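Local structure of beta-galacturonidase (Eisenbergiella tayi, 6NCW) at residues 328-334 and 369-375. The protein is a family 2 glycoside hydrolase that probably removes beta-linked galacturonic acid from its substrates. Numbering follows the deposited sequence.
Sequences ILVWEEN and SIYIWGI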
loop_
_atom_site.group_PDB
_atom_site.type_symbol
_atom_site.label_atom_id
_atom_site.label_comp_id
_atom_site.label_asym_id
_atom_site.label_seq_id
_atom_site.Cartn_x
_atom_site.Cartn_y
_atom_site.Cartn_z
ATOM N N ILE A 328 22.303 2.849 -26.868
ATOM C CA ILE A 328 22.400 2.152 -25.589
ATOM C C ILE A 328 23.232 0.892 -25.804
ATOM O O ILE A 328 22.931 0.099 -26.696
ATOM C CB ILE A 328 20.997 1.827 -25.040
ATOM C CG1 ILE A 328 20.242 3.131 -24.731
ATOM C CG2 ILE A 328 21.083 0.947 -23.795
ATOM C CD1 ILE A 328 18.761 2.963 -24.457
ATOM N N LEU A 329 24.286 0.714 -25.006
ATOM C CA LEU A 329 25.150 -0.454 -25.135
ATOM C C LEU A 329 24.515 -1.676 -24.480
ATOM O O LEU A 329 23.893 -1.584 -23.420
ATOM C CB LEU A 329 26.517 -0.167 -24.509
ATOM C CG LEU A 329 27.257 1.007 -25.169
ATOM C CD1 LEU A 329 28.359 1.532 -24.269
ATOM C CD2 LEU A 329 27.805 0.568 -26.526
ATOM N N VAL A 330 24.679 -2.831 -25.112
ATOM C CA VAL A 330 24.020 -4.052 -24.687
ATOM C C VAL A 330 25.069 -5.129 -24.426
ATOM O O VAL A 330 25.926 -5.402 -25.270
ATOM C CB VAL A 330 22.980 -4.529 -25.723
ATOM C CG1 VAL A 330 22.408 -5.883 -25.316
ATOM C CG2 VAL A 330 21.855 -3.519 -25.827
ATOM N N TRP A 331 25.011 -5.703 -23.235
ATOM C CA TRP A 331 25.557 -7.019 -22.946
ATOM C C TRP A 331 24.427 -8.017 -23.181
ATOM O O TRP A 331 23.396 -7.943 -22.507
ATOM C CB TRP A 331 26.060 -7.048 -21.493
ATOM C CG TRP A 331 26.321 -8.403 -20.853
ATOM C CD1 TRP A 331 25.479 -9.491 -20.829
ATOM C CD2 TRP A 331 27.467 -8.773 -20.085
ATOM N NE1 TRP A 331 26.054 -10.522 -20.121
ATOM C CE2 TRP A 331 27.277 -10.109 -19.660
ATOM C CE3 TRP A 331 28.639 -8.106 -19.705
ATOM C CZ2 TRP A 331 28.216 -10.787 -18.877
ATOM C CZ3 TRP A 331 29.582 -8.800 -18.944
ATOM C CH2 TRP A 331 29.352 -10.116 -18.523
ATOM N N GLU A 332 24.586 -8.917 -24.155
ATOM C CA GLU A 332 23.611 -9.977 -24.363
ATOM C C GLU A 332 24.242 -11.316 -24.002
ATOM O O GLU A 332 25.405 -11.565 -24.324
ATOM C CB GLU A 332 23.076 -9.994 -25.805
ATOM C CG GLU A 332 21.967 -11.024 -26.007
ATOM C CD GLU A 332 21.162 -10.871 -27.308
ATOM O OE1 GLU A 332 19.937 -10.605 -27.222
ATOM O OE2 GLU A 332 21.733 -11.038 -28.413
ATOM N N GLU A 333 23.495 -12.171 -23.298
ATOM C CA GLU A 333 24.026 -13.467 -22.884
ATOM C C GLU A 333 23.090 -14.599 -23.297
ATOM O O GLU A 333 21.913 -14.380 -23.584
ATOM C CB GLU A 333 24.284 -13.517 -21.363
ATOM C CG GLU A 333 23.074 -13.226 -20.458
ATOM C CD GLU A 333 23.503 -13.059 -19.000
ATOM O OE1 GLU A 333 22.702 -13.369 -18.083
ATOM O OE2 GLU A 333 24.654 -12.599 -18.779
ATOM N N ASN A 334 23.634 -15.822 -23.340
ATOM C CA ASN A 334 22.814 -16.990 -23.621
ATOM C C ASN A 334 21.917 -17.301 -22.420
ATOM O O ASN A 334 22.062 -16.731 -21.335
ATOM C CB ASN A 334 23.677 -18.203 -24.008
ATOM C CG ASN A 334 24.482 -18.806 -22.847
ATOM O OD1 ASN A 334 24.792 -18.156 -21.843
ATOM N ND2 ASN A 334 24.844 -20.069 -23.006
ATOM N N SER A 369 24.541 -2.096 -31.012
ATOM C CA SER A 369 24.451 -1.905 -29.563
ATOM C C SER A 369 25.141 -3.028 -28.807
ATOM O O SER A 369 25.716 -2.801 -27.734
ATOM C CB SER A 369 22.990 -1.808 -29.129
ATOM O OG SER A 369 22.296 -3.002 -29.459
ATOM N N ILE A 370 25.098 -4.244 -29.344
ATOM C CA ILE A 370 25.682 -5.388 -28.655
ATOM C C ILE A 370 27.196 -5.251 -28.721
ATOM O O ILE A 370 27.778 -5.350 -29.803
ATOM C CB ILE A 370 25.230 -6.706 -29.270
ATOM C CG1 ILE A 370 23.711 -6.887 -29.124
ATOM C CG2 ILE A 370 25.956 -7.844 -28.578
ATOM C CD1 ILE A 370 23.187 -8.015 -29.997
ATOM N N TYR A 371 27.842 -5.021 -27.575
ATOM C CA TYR A 371 29.289 -4.882 -27.568
ATOM C C TYR A 371 30.003 -6.066 -26.931
ATOM O O TYR A 371 31.232 -6.171 -27.065
ATOM C CB TYR A 371 29.699 -3.579 -26.858
ATOM C CG TYR A 371 29.589 -3.660 -25.355
ATOM C CD1 TYR A 371 28.359 -3.496 -24.711
ATOM C CD2 TYR A 371 30.715 -3.921 -24.579
ATOM C CE1 TYR A 371 28.265 -3.569 -23.341
ATOM C CE2 TYR A 371 30.633 -4.010 -23.215
ATOM C CZ TYR A 371 29.411 -3.835 -22.601
ATOM O OH TYR A 371 29.358 -3.946 -21.251
ATOM N N ILE A 372 29.276 -6.987 -26.297
ATOM C CA ILE A 372 29.900 -8.109 -25.608
ATOM C C ILE A 372 28.912 -9.266 -25.553
ATOM O O ILE A 372 27.700 -9.060 -25.426
ATOM C CB ILE A 372 30.367 -7.679 -24.199
ATOM C CG1 ILE A 372 31.165 -8.786 -23.526
ATOM C CG2 ILE A 372 29.169 -7.263 -23.354
ATOM C CD1 ILE A 372 31.853 -8.334 -22.264
ATOM N N TRP A 373 29.431 -10.490 -25.667
ATOM C CA TRP A 373 28.631 -11.696 -25.476
ATOM C C TRP A 373 28.894 -12.281 -24.093
ATOM O O TRP A 373 30.049 -12.483 -23.713
ATOM C CB TRP A 373 28.945 -12.760 -26.534
ATOM C CG TRP A 373 28.700 -12.358 -27.981
ATOM C CD1 TRP A 373 29.640 -12.258 -28.973
ATOM C CD2 TRP A 373 27.444 -12.049 -28.593
ATOM N NE1 TRP A 373 29.049 -11.898 -30.159
ATOM C CE2 TRP A 373 27.701 -11.758 -29.954
ATOM C CE3 TRP A 373 26.126 -11.973 -28.124
ATOM C CZ2 TRP A 373 26.684 -11.394 -30.849
ATOM C CZ3 TRP A 373 25.118 -11.615 -29.012
ATOM C CH2 TRP A 373 25.404 -11.333 -30.359
ATOM N N GLY A 374 27.828 -12.625 -23.376
ATOM C CA GLY A 374 27.974 -13.278 -22.093
ATOM C C GLY A 374 27.509 -14.714 -22.126
ATOM O O GLY A 374 26.694 -15.090 -22.974
ATOM N N ILE A 375 27.998 -15.544 -21.209
ATOM C CA ILE A 375 27.482 -16.905 -21.096
ATOM C C ILE A 375 27.303 -17.281 -19.628
ATOM O O ILE A 375 27.953 -16.725 -18.737
ATOM C CB ILE A 375 28.394 -17.944 -21.792
ATOM C CG1 ILE A 375 29.800 -17.954 -21.177
ATOM C CG2 ILE A 375 28.465 -17.704 -23.279
ATOM C CD1 ILE A 375 30.717 -19.002 -21.810
HETATM O O HOH W 1 26.843 -14.126 -17.903
#
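Trp331 sets its indole over Gly374 on the neighbouring parallel strand and meets Ile372 obliquely, CB to CG2 at 3.6 Å, while the CD1 methyl of Ile372 reaches the benzene half of the indole. Gly374, with no side chain, lets its CA come within 3.9 Å of Trp331 NE1; Gly374 N lies over one face of the indole, toward its rim. Chi1 of Trp331 swings CG beside its own carbonyl carbon, and chi2 of -50° turns NE1 to OE2 of Glu333, 2.8 Å away. NE1 approaches from the anti side but 30° out of the carboxylate plane, a bent bond. A water links the same OE2 to Ile375 O.

On the opposite face of the sheet, Val330 packs toward helix 317-326, Ile370 toward 349-364, Glu332 toward both, and Trp373 toward 349-364 and 384-400. Glu332 and Trp373 run side by side, carboxylate and ring nearly coplanar (16°), so OE2 of Glu332 meets the indole edge at CZ3, 3.5 Å away; His364 and Asn315 hold the carboxylate. Val330 CG1 touches Ile370 CG1.

The ladder slips one residue at Tyr371, a beta bulge: Val330 O accepts from Tyr371 N (3.0 Å), and Glu332 O from Gly374 N (2.8 Å).

These adjacent TIM-barrel strands form a beta-alpha-beta crossover through helix 349-364. Indole, water and Arg309 grip Glu333 OE2, and His312, a galacturonate-binding residue, OE1; the bonds probably fix the carboxylate's rotation and help position His312.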